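Local coordinates for serine proteinase inhibitor 1 (Myxoma virus, PDB 6BJ5) that inhibits serine proteases as a poxviral serpin and is important for the virulence of myxoma virus, at the interface of chains A and B. Sequence-based numbering; all coordinates share one arbitrary frame. Chains: chain A, Serine proteinase inhibitor 1; chain B, Serine proteinase inhibitor 1.

Contact 1: the interface of chains A and B. Residues chain A 36, 148, 150, 299, 308-310; chain B 20, 30.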
ATOM      1  N   SER A  36      -0.315   0.967  -0.523  1.00 19.71           N
ATOM      2  CA  SER A  36       0.018  -0.442  -0.379  1.00 15.20           C
ATOM      3  C   SER A  36       0.024  -1.085  -1.745  1.00 27.91           C
ATOM      4  O   SER A  36      -1.052  -1.416  -2.272  1.00 14.19           O
ATOM      5  CB  SER A  36      -0.952  -1.177   0.523  1.00 12.47           C
ATOM      6  OG  SER A  36      -0.603  -2.558   0.510  1.00 24.19           O
ATOM      7  N   VAL A 148      -4.823  -5.242   4.330  1.00 31.80           N
ATOM      8  CA  VAL A 148      -3.456  -5.553   4.732  1.00 31.97           C
ATOM      9  C   VAL A 148      -3.203  -4.875   6.068  1.00 30.24           C
ATOM     10  O   VAL A 148      -3.521  -3.689   6.234  1.00 29.44           O
ATOM     11  CB  VAL A 148      -2.405  -5.099   3.696  1.00 21.68           C
ATOM     12  CG1 VAL A 148      -1.045  -5.552   4.142  1.00 18.54           C
ATOM     13  CG2 VAL A 148      -2.699  -5.668   2.324  1.00 18.70           C
ATOM     14  N   MET A 150      -0.217  -4.544   9.390  1.00 28.46           N
ATOM     15  CA  MET A 150       1.070  -4.863   9.978  1.00 24.89           C
ATOM     16  C   MET A 150       1.254  -3.995  11.204  1.00 38.96           C
ATOM     17  O   MET A 150       1.060  -2.775  11.133  1.00 40.72           O
ATOM     18  CB  MET A 150       2.215  -4.637   9.005  1.00 42.20           C
ATOM     19  CG  MET A 150       3.537  -5.062   9.572  1.00 59.79           C
ATOM     20  SD  MET A 150       4.792  -4.503   8.454  1.00 76.44           S
ATOM     21  CE  MET A 150       4.216  -2.814   8.271  1.00 83.00           C
ATOM     22  N   ILE A 299      -0.327   4.734   7.834  1.00 19.46           N
ATOM     23  CA  ILE A 299       0.964   4.259   8.329  1.00 19.79           C
ATOM     24  C   ILE A 299       1.352   5.141   9.506  1.00 26.50           C
ATOM     25  O   ILE A 299       1.159   6.365   9.470  1.00 28.31           O
ATOM     26  CB  ILE A 299       2.066   4.255   7.235  1.00 21.48           C
ATOM     27  CG1 ILE A 299       1.644   3.351   6.068  1.00 37.41           C
ATOM     28  CG2 ILE A 299       3.385   3.682   7.767  1.00 13.72           C
ATOM     29  CD1 ILE A 299       2.537   3.377   4.872  1.00 29.37           C
ATOM     30  N   ALA A 308       0.802  -0.206  10.281  1.00 24.60           N
ATOM     31  CA  ALA A 308       0.439   0.094   8.899  1.00 27.59           C
ATOM     32  C   ALA A 308      -0.814  -0.666   8.509  1.00 31.99           C
ATOM     33  O   ALA A 308      -0.983  -1.848   8.837  1.00 25.91           O
ATOM     34  CB  ALA A 308       1.549  -0.254   7.909  1.00 19.84           C
ATOM     35  N   SER A 309      -1.641  -0.010   7.712  1.00 28.92           N
ATOM     36  CA  SER A 309      -2.946  -0.556   7.414  1.00 30.90           C
ATOM     37  C   SER A 309      -3.341  -0.163   6.006  1.00 26.70           C
ATOM     38  O   SER A 309      -3.069   0.966   5.571  1.00 20.51           O
ATOM     39  CB  SER A 309      -3.960  -0.002   8.420  1.00 17.71           C
ATOM     40  OG  SER A 309      -5.197  -0.600   8.222  1.00 34.69           O
ATOM     41  N   SER A 310      -3.986  -1.088   5.296  1.00 22.00           N
ATOM     42  CA  SER A 310      -4.480  -0.709   3.980  1.00 21.33           C
ATOM     43  C   SER A 310      -5.654  -1.589   3.566  1.00 30.63           C
ATOM     44  O   SER A 310      -5.612  -2.817   3.713  1.00 21.04           O
ATOM     45  CB  SER A 310      -3.371  -0.786   2.938  1.00 20.48           C
ATOM     46  OG  SER A 310      -3.872  -0.355   1.685  1.00 42.09           O
TER
ATOM     47  N   ILE B  20       8.060  -0.485   3.050  1.00 24.81           N
ATOM     48  CA  ILE B  20       8.002  -1.594   3.987  1.00 25.09           C
ATOM     49  C   ILE B  20       7.825  -2.851   3.157  1.00 30.50           C
ATOM     50  O   ILE B  20       6.828  -2.985   2.440  1.00 41.98           O
ATOM     51  CB  ILE B  20       6.868  -1.423   5.002  1.00 26.46           C
ATOM     52  CG1 ILE B  20       7.150  -0.220   5.904  1.00 22.55           C
ATOM     53  CG2 ILE B  20       6.699  -2.696   5.809  1.00 24.46           C
ATOM     54  CD1 ILE B  20       6.037   0.087   6.869  1.00 17.55           C
ATOM     55  N   PHE B  30       4.048  -1.947   1.978  1.00 20.24           N
ATOM     56  CA  PHE B  30       3.642  -0.557   2.107  1.00 22.03           C
ATOM     57  C   PHE B  30       4.742   0.361   1.598  1.00 26.43           C
ATOM     58  O   PHE B  30       5.934   0.061   1.706  1.00 23.36           O
ATOM     59  CB  PHE B  30       3.320  -0.168   3.561  1.00 19.40           C
ATOM     60  CG  PHE B  30       2.184  -0.939   4.160  1.00 21.75           C
ATOM     61  CD1 PHE B  30       0.878  -0.562   3.907  1.00 23.62           C
ATOM     62  CD2 PHE B  30       2.415  -2.055   4.951  1.00 24.60           C
ATOM     63  CE1 PHE B  30      -0.193  -1.273   4.453  1.00 29.63           C
ATOM     64  CE2 PHE B  30       1.357  -2.768   5.499  1.00 36.18           C
ATOM     65  CZ  PHE B  30       0.045  -2.375   5.255  1.00 28.51           C
TER
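The ring of B:Phe30 reaches A:Ala308 because CG stands opposite its own carbonyl carbon, with chi1 at -62°. A chi2 of -82° then turns one ring face to the methyl of A:Ala308. A:Ala308 CB sits over the middle of the B:Phe30 ring, 3.5 Å from its centroid, in a CH-pi contact. A:Ser36 CB lies on the opposite side of the ring plane but outside the rim, beside the CD1-CE1 edge, 3.9 Å from B:Phe30 CD1.

Other groups meet the ring around its rim. A:Val148 CG1 comes obliquely from the side away from A:Ala308, 3.5 Å from B:Phe30 CZ, and the two side chains run past each other in opposite directions. The backbone oxygen A:Val148 O lies at the ring edge, in its plane. A:Ser310 uses its CB, not its hydroxyl, against B:Phe30 CE1 at 3.6 Å. Near the root of the side chain, A:Ile299 CD1 lies 3.9 Å from B:Phe30 CB. A:Met150 bends at its end to meet B:Ile20 tip to tip, with CE 3.5 Å from B:Ile20 CG2, but A:Met150 is poorly ordered.

The site is a hydrophobic core contact. Strands 16-22 and 27-34 of chain B pack against one face of the central serpin beta-sheet A, where strand 305-314 of chain A lies between strands 142-153 and 293-302.

Contact 2: the interface of chains A and B. Residues chain A 66, 68, 72; chain B 22, 25, 27.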
ATOM      1  N   VAL A  66       2.192 -13.797  -2.264  1.00 42.26           N
ATOM      2  CA  VAL A  66       2.818 -14.281  -1.053  1.00 37.26           C
ATOM      3  C   VAL A  66       1.886 -14.009   0.113  1.00 37.39           C
ATOM      4  O   VAL A  66       1.102 -13.052   0.106  1.00 38.25           O
ATOM      5  CB  VAL A  66       4.183 -13.596  -0.861  1.00 46.86           C
ATOM      6  CG1 VAL A  66       4.809 -13.927   0.514  1.00 45.76           C
ATOM      7  CG2 VAL A  66       5.113 -13.973  -2.002  1.00 45.06           C
ATOM      8  N   ASP A  68       2.167 -14.493   4.593  1.00 47.84           N
ATOM      9  CA  ASP A  68       2.926 -14.884   5.772  1.00 48.24           C
ATOM     10  C   ASP A  68       2.163 -14.298   6.944  1.00 54.66           C
ATOM     11  O   ASP A  68       2.032 -13.079   7.040  1.00 60.52           O
ATOM     12  CB  ASP A  68       4.362 -14.354   5.708  1.00 60.88           C
ATOM     13  CG  ASP A  68       5.193 -14.717   6.936  1.00 70.83           C
ATOM     14  OD1 ASP A  68       4.624 -15.058   7.997  1.00 75.61           O
ATOM     15  OD2 ASP A  68       6.439 -14.653   6.837  1.00 68.68           O
ATOM     16  N   PHE A  72       2.500 -10.146   8.508  1.00 48.13           N
ATOM     17  CA  PHE A  72       1.394  -9.252   8.191  1.00 39.85           C
ATOM     18  C   PHE A  72       0.123 -10.066   8.002  1.00 44.03           C
ATOM     19  O   PHE A  72       0.158 -11.162   7.444  1.00 41.25           O
ATOM     20  CB  PHE A  72       1.688  -8.429   6.932  1.00 33.53           C
ATOM     21  CG  PHE A  72       1.865  -9.254   5.697  1.00 37.06           C
ATOM     22  CD1 PHE A  72       0.817  -9.407   4.796  1.00 39.08           C
ATOM     23  CD2 PHE A  72       3.090  -9.852   5.417  1.00 38.33           C
ATOM     24  CE1 PHE A  72       0.980 -10.158   3.635  1.00 41.83           C
ATOM     25  CE2 PHE A  72       3.269 -10.614   4.271  1.00 40.90           C
ATOM     26  CZ  PHE A  72       2.205 -10.768   3.370  1.00 46.31           C
TER
ATOM     27  N   HIS B  22       8.710  -7.319   2.556  1.00 43.45           N
ATOM     28  CA  HIS B  22       8.834  -8.643   3.160  1.00 38.78           C
ATOM     29  C   HIS B  22      10.140  -9.259   2.665  1.00 42.27           C
ATOM     30  O   HIS B  22      10.311  -9.442   1.454  1.00 39.50           O
ATOM     31  CB  HIS B  22       7.622  -9.484   2.768  1.00 40.86           C
ATOM     32  CG  HIS B  22       7.557 -10.843   3.391  1.00 40.73           C
ATOM     33  ND1 HIS B  22       7.844 -11.994   2.691  1.00 37.44           N
ATOM     34  CD2 HIS B  22       7.146 -11.241   4.620  1.00 39.74           C
ATOM     35  CE1 HIS B  22       7.659 -13.040   3.477  1.00 41.53           C
ATOM     36  NE2 HIS B  22       7.236 -12.611   4.653  1.00 36.10           N
ATOM     37  N   THR B  25      10.502 -12.859   0.485  1.00 52.59           N
ATOM     38  CA  THR B  25       9.954 -12.892  -0.866  1.00 54.96           C
ATOM     39  C   THR B  25      10.174 -11.605  -1.649  1.00 54.93           C
ATOM     40  O   THR B  25       9.747 -11.529  -2.809  1.00 46.64           O
ATOM     41  CB  THR B  25       8.451 -13.199  -0.812  1.00 53.23           C
ATOM     42  OG1 THR B  25       7.764 -12.146  -0.118  1.00 51.09           O
ATOM     43  CG2 THR B  25       8.203 -14.537  -0.097  1.00 49.14           C
ATOM     44  N   THR B  27       8.760  -8.571  -1.310  1.00 30.78           N
ATOM     45  CA  THR B  27       7.429  -8.089  -1.662  1.00 28.85           C
ATOM     46  C   THR B  27       7.204  -6.761  -0.945  1.00 33.57           C
ATOM     47  O   THR B  27       7.321  -6.700   0.282  1.00 26.21           O
ATOM     48  CB  THR B  27       6.354  -9.102  -1.254  1.00 29.59           C
ATOM     49  OG1 THR B  27       6.558 -10.339  -1.950  1.00 44.45           O
ATOM     50  CG2 THR B  27       4.934  -8.566  -1.564  1.00 19.69           C
TER
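A loop of chain A, carrying A:Val66, A:Asp68 and A:Phe72, meets the turn of a beta-hairpin of chain B. B:His22 ends strand 16-22, B:Thr25 lies in the turn, and B:Thr27 starts strand 27-34. Both chains are parts of one serpin, so this is a contact within the serpin fold.

A:Val66 and B:Thr25 point at each other tip to tip. Both methyls of A:Val66 touch the threonine. A:Val66 CG1 is 3.5 Å from B:Thr25 CG2, and A:Val66 CG2 is 3.6 Å from B:Thr25 CB. A:Val66 CG2 also comes near the hydroxyl of B:Thr27. The partner chain hides 64 Å² of A:Val66.

B:His22 supplies a polar link. Its CG is anti to the backbone N (chi1 -176°), which carries the imidazole outward to A:Asp68. The N-H of B:His22 NE2 donates to the carboxylate oxygen A:Asp68 OD2 at 3.1 Å. The bond is nearly straight, 170° at the hydrogen. The oxygen lies in the imidazole plane. It is met on its anti side, with the donor somewhat out of the carboxylate plane. The carboxylate and the imidazole stand almost perpendicular, 83° apart.

The other ring nitrogen, B:His22 ND1, is hydrogen bonded to B:Thr25 OG1 at 2.8 Å. B:Thr25 OG1 is in turn hydrogen bonded to B:Thr27 OG1, also at 2.8 Å. The chain of bonds ties the hairpin turn together. Held at both nitrogens, the imidazole has its rotation fixed, and B:Thr25, backed by B:Thr27, probably helps set NE2 toward A:Asp68. The carboxylate would probably favour a proton on NE2.

A:Phe72 crosses B:His22 at about a right angle. B:His22 CD2 lies at the phenyl edge, in the ring plane, 3.9 Å from A:Phe72 CE2. The backbone oxygen of A:Asp68 lies over one phenyl face, toward the rim.

The C-alpha centres of contact 1 and contact 2 are about 12 Å apart. Both use the hairpin strands 16-22 and 27-34 of chain B, contact 2 at the turn end. Chain A offers strands 142-153, 293-302 and 305-314 and the A:Ser36 loop in contact 1, and the loop of A:Val66 to A:Phe72 in contact 2. Together they hold the C-terminal piece to the main body, as expected for two parts of one serpin polypeptide. The reactive bond is probably B:Arg4-B:Asn5, a few residues past the break between the chains. The central place of strand 305-314 suggests a cleaved serpin with its reactive loop inserted.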